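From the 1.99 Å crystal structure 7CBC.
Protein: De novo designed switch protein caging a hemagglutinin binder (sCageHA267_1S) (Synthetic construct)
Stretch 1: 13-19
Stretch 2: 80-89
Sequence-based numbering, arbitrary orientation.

Stretch 1 13-19: TKLQRLN
Stretch 2 (80-89) KESEKILEEA

Two helical segments of one chain, 13-19 and 80-89, pack antiparallel, their N-to-C directions 173° apart and their axes 10.1 Å apart at closest approach. Each belongs to a longer helix that extends beyond it at both ends. Backbone torsions are helical throughout, with phi from -53° to -82° and psi from -20° to -48°. Hydrogen bonds from i+4 to i, such as Leu18 N to Lys14 O (3.1 Å) and Ile85 N to Glu81 O (2.9 Å), run along each helix, with one i+3 to i bond, Glu87 N to Lys84 O (3.0 Å). No hydrogen bond crosses the interface; contacts are mainly van der Waals, with one long salt bridge at the border, and 379 Å² is buried over both sides. The register is set by Leu15 opposite Ser82, whose CA atoms lie 6.5 Å apart.

The closeness of that pair suits serine. Its short side chain, chi1 -73° (m), leaves room for Leu15 to lie against the backbone, with Leu15 CD2 3.9 Å from Ser82 CA. A hydroxyl in so buried a place needs a polar partner, and Ser82 OG finds one by hydrogen bonding to a residue just outside the stretch. The same oxygen is 3.4 Å from Leu18 CD2, a van der Waals contact.

Leu15 starts with its CA-to-CB bond sideways, but chi1 -73° (m) and chi2 -172° (t) bring its end nearer the other helix. Its two methyls then serve different neighbours: CD2 meets Ile85 CG2 at 3.7 Å, while CD1 reaches Leu86 CD2 at 4.0 Å. Leu86 mirrors this behaviour, starting sideways and turning its end inward with chi1 -70° (m) and chi2 150° (t).

Ile85 points toward the first helix and fits between Lys14, Leu15 and Leu18. With chi1 -69° (m) and chi2 163° (t), both Ile85 CG2 (3.7 Å) and Ile85 CD1 (3.8 Å) rest against Leu15 CD2, and Ile85 CD1 also lies 4.0 Å from Lys14 O and 4.3 Å from Leu18 CD1. Beta-branching gives it two arms to fill this space. Leu18, about one turn after Leu15, also points its CA-to-CB bond toward the second helix; chi1 is 179° (t) and chi2 136°, between wells. Leu18 CD1 comes 3.5 Å from Glu81 OE1. Glu81 is extended, chi1 -176° and chi2 177° (both t), and its methylenes lie against Leu18, Glu81 CB and CG each 3.6 Å from Leu18 CD1; the residue as a whole is exposed, which suits a glutamate.

At the other end, Lys14 combines an apolar stem with a charged tip. Its CB lies 4.1 Å from Ile85 CG2, and chi1 -77° (m), chi2 -138° and chi3 -93° (both between wells) and chi4 -156° (t) lead out to a long salt bridge, Lys14 NZ to Glu88 OE2 at 3.9 Å. Glu88, extended with chi1 163° and chi2 171° (both t), gives the same oxygen to a tighter salt bridge and hydrogen bond within its own helix, Lys84 NZ to Glu88 OE2 at 2.8 Å.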

# COMPACT_ATOMS: atom_id res chain seq x y z
N THR A 13 -14.81 5.00 -6.54
CA THR A 13 -14.73 3.57 -6.23
C THR A 13 -13.76 2.87 -7.18
O THR A 13 -12.96 2.03 -6.75
CB THR A 13 -16.12 2.93 -6.28
OG1 THR A 13 -16.71 3.11 -7.57
CG2 THR A 13 -17.06 3.55 -5.23
N LYS A 14 -13.79 3.22 -8.47
CA LYS A 14 -12.83 2.64 -9.40
C LYS A 14 -11.40 2.98 -9.02
O LYS A 14 -10.50 2.14 -9.14
CB LYS A 14 -13.14 3.11 -10.82
CG LYS A 14 -14.32 2.38 -11.44
CD LYS A 14 -14.07 2.00 -12.88
CE LYS A 14 -14.59 3.07 -13.83
NZ LYS A 14 -14.87 2.49 -15.18
N LEU A 15 -11.16 4.21 -8.58
CA LEU A 15 -9.83 4.58 -8.12
C LEU A 15 -9.46 3.83 -6.86
O LEU A 15 -8.28 3.49 -6.66
CB LEU A 15 -9.76 6.09 -7.90
CG LEU A 15 -9.73 6.92 -9.18
CD1 LEU A 15 -9.46 8.35 -8.80
CD2 LEU A 15 -8.67 6.43 -10.16
N GLN A 16 -10.43 3.55 -5.99
CA GLN A 16 -10.11 2.78 -4.79
C GLN A 16 -9.74 1.34 -5.16
O GLN A 16 -8.77 0.80 -4.62
CB GLN A 16 -11.27 2.81 -3.80
CG GLN A 16 -10.99 1.95 -2.58
CD GLN A 16 -11.87 2.29 -1.39
OE1 GLN A 16 -12.93 1.71 -1.20
NE2 GLN A 16 -11.40 3.23 -0.56
N ARG A 17 -10.48 0.72 -6.08
CA ARG A 17 -10.12 -0.62 -6.52
C ARG A 17 -8.69 -0.65 -7.04
O ARG A 17 -7.89 -1.53 -6.69
CB ARG A 17 -11.09 -1.09 -7.61
CG ARG A 17 -10.87 -2.53 -8.10
CD ARG A 17 -10.67 -3.52 -6.96
NE ARG A 17 -11.84 -3.67 -6.09
CZ ARG A 17 -11.86 -4.43 -5.00
NH1 ARG A 17 -10.77 -5.11 -4.65
NH2 ARG A 17 -12.96 -4.51 -4.25
N LEU A 18 -8.36 0.32 -7.89
CA LEU A 18 -7.01 0.44 -8.42
C LEU A 18 -5.97 0.45 -7.30
O LEU A 18 -4.96 -0.25 -7.36
CB LEU A 18 -6.91 1.71 -9.24
CG LEU A 18 -5.53 1.97 -9.83
CD1 LEU A 18 -5.75 2.40 -11.26
CD2 LEU A 18 -4.77 3.05 -9.05
N ASN A 19 -6.22 1.26 -6.26
CA ASN A 19 -5.30 1.37 -5.14
C ASN A 19 -5.20 0.06 -4.38
O ASN A 19 -4.10 -0.36 -4.00
CB ASN A 19 -5.73 2.50 -4.23
CG ASN A 19 -5.61 3.85 -4.89
OD1 ASN A 19 -4.70 4.06 -5.71
ND2 ASN A 19 -6.50 4.77 -4.54
N LYS A 80 -1.22 5.45 -15.02
CA LYS A 80 -1.85 5.60 -16.33
C LYS A 80 -3.33 5.25 -16.28
O LYS A 80 -4.16 5.92 -16.91
CB LYS A 80 -1.14 4.73 -17.37
CG LYS A 80 0.29 5.18 -17.72
CD LYS A 80 1.14 4.00 -18.19
CE LYS A 80 1.84 4.30 -19.51
NZ LYS A 80 2.68 5.52 -19.38
N GLU A 81 -3.68 4.19 -15.54
CA GLU A 81 -5.09 3.85 -15.40
C GLU A 81 -5.82 4.84 -14.52
O GLU A 81 -7.02 5.07 -14.70
CB GLU A 81 -5.23 2.43 -14.85
CG GLU A 81 -6.68 1.97 -14.76
CD GLU A 81 -6.83 0.56 -14.29
OE1 GLU A 81 -5.83 -0.02 -13.83
OE2 GLU A 81 -7.94 0.01 -14.38
N SER A 82 -5.12 5.45 -13.55
CA SER A 82 -5.73 6.52 -12.76
C SER A 82 -6.14 7.68 -13.66
O SER A 82 -7.22 8.25 -13.50
CB SER A 82 -4.77 7.00 -11.67
OG SER A 82 -4.63 6.06 -10.59
N GLU A 83 -5.27 8.02 -14.62
CA GLU A 83 -5.49 9.14 -15.52
C GLU A 83 -6.58 8.82 -16.54
O GLU A 83 -7.27 9.74 -17.00
CB GLU A 83 -4.17 9.49 -16.21
CG GLU A 83 -4.28 10.40 -17.43
CD GLU A 83 -2.96 10.56 -18.17
OE1 GLU A 83 -2.75 11.62 -18.78
OE2 GLU A 83 -2.12 9.62 -18.14
N LYS A 84 -6.75 7.55 -16.89
CA LYS A 84 -7.86 7.16 -17.75
C LYS A 84 -9.18 7.23 -16.99
O LYS A 84 -10.18 7.74 -17.51
CB LYS A 84 -7.64 5.75 -18.31
CG LYS A 84 -8.92 4.93 -18.50
CD LYS A 84 -9.82 5.46 -19.62
CE LYS A 84 -11.25 4.89 -19.54
NZ LYS A 84 -11.97 5.17 -18.24
N ILE A 85 -9.22 6.72 -15.76
CA ILE A 85 -10.45 6.76 -14.97
C ILE A 85 -10.87 8.20 -14.74
O ILE A 85 -12.04 8.56 -14.90
CB ILE A 85 -10.27 6.00 -13.65
CG1 ILE A 85 -10.15 4.50 -13.92
CG2 ILE A 85 -11.41 6.30 -12.68
CD1 ILE A 85 -9.58 3.74 -12.73
N LEU A 86 -9.92 9.06 -14.38
CA LEU A 86 -10.26 10.47 -14.18
C LEU A 86 -10.65 11.14 -15.49
O LEU A 86 -11.33 12.17 -15.47
CB LEU A 86 -9.10 11.20 -13.50
CG LEU A 86 -8.95 10.75 -12.03
CD1 LEU A 86 -7.51 10.82 -11.52
CD2 LEU A 86 -9.87 11.54 -11.14
N GLU A 87 -10.26 10.56 -16.63
CA GLU A 87 -10.55 11.16 -17.93
C GLU A 87 -11.97 10.85 -18.38
O GLU A 87 -12.68 11.73 -18.87
CB GLU A 87 -9.54 10.70 -18.97
CG GLU A 87 -8.47 11.74 -19.24
CD GLU A 87 -9.05 13.12 -19.48
OE1 GLU A 87 -9.96 13.25 -20.33
OE2 GLU A 87 -8.61 14.08 -18.81
N GLU A 88 -12.39 9.59 -18.24
CA GLU A 88 -13.79 9.28 -18.46
C GLU A 88 -14.68 10.12 -17.56
O GLU A 88 -15.71 10.64 -17.99
CB GLU A 88 -14.04 7.79 -18.23
CG GLU A 88 -15.51 7.43 -18.04
CD GLU A 88 -15.75 5.93 -18.03
OE1 GLU A 88 -16.93 5.53 -18.05
OE2 GLU A 88 -14.75 5.17 -18.01
N ALA A 89 -14.27 10.28 -16.30
CA ALA A 89 -15.01 11.14 -15.39
C ALA A 89 -15.03 12.58 -15.88
O ALA A 89 -16.09 13.22 -15.92
CB ALA A 89 -14.40 11.06 -13.99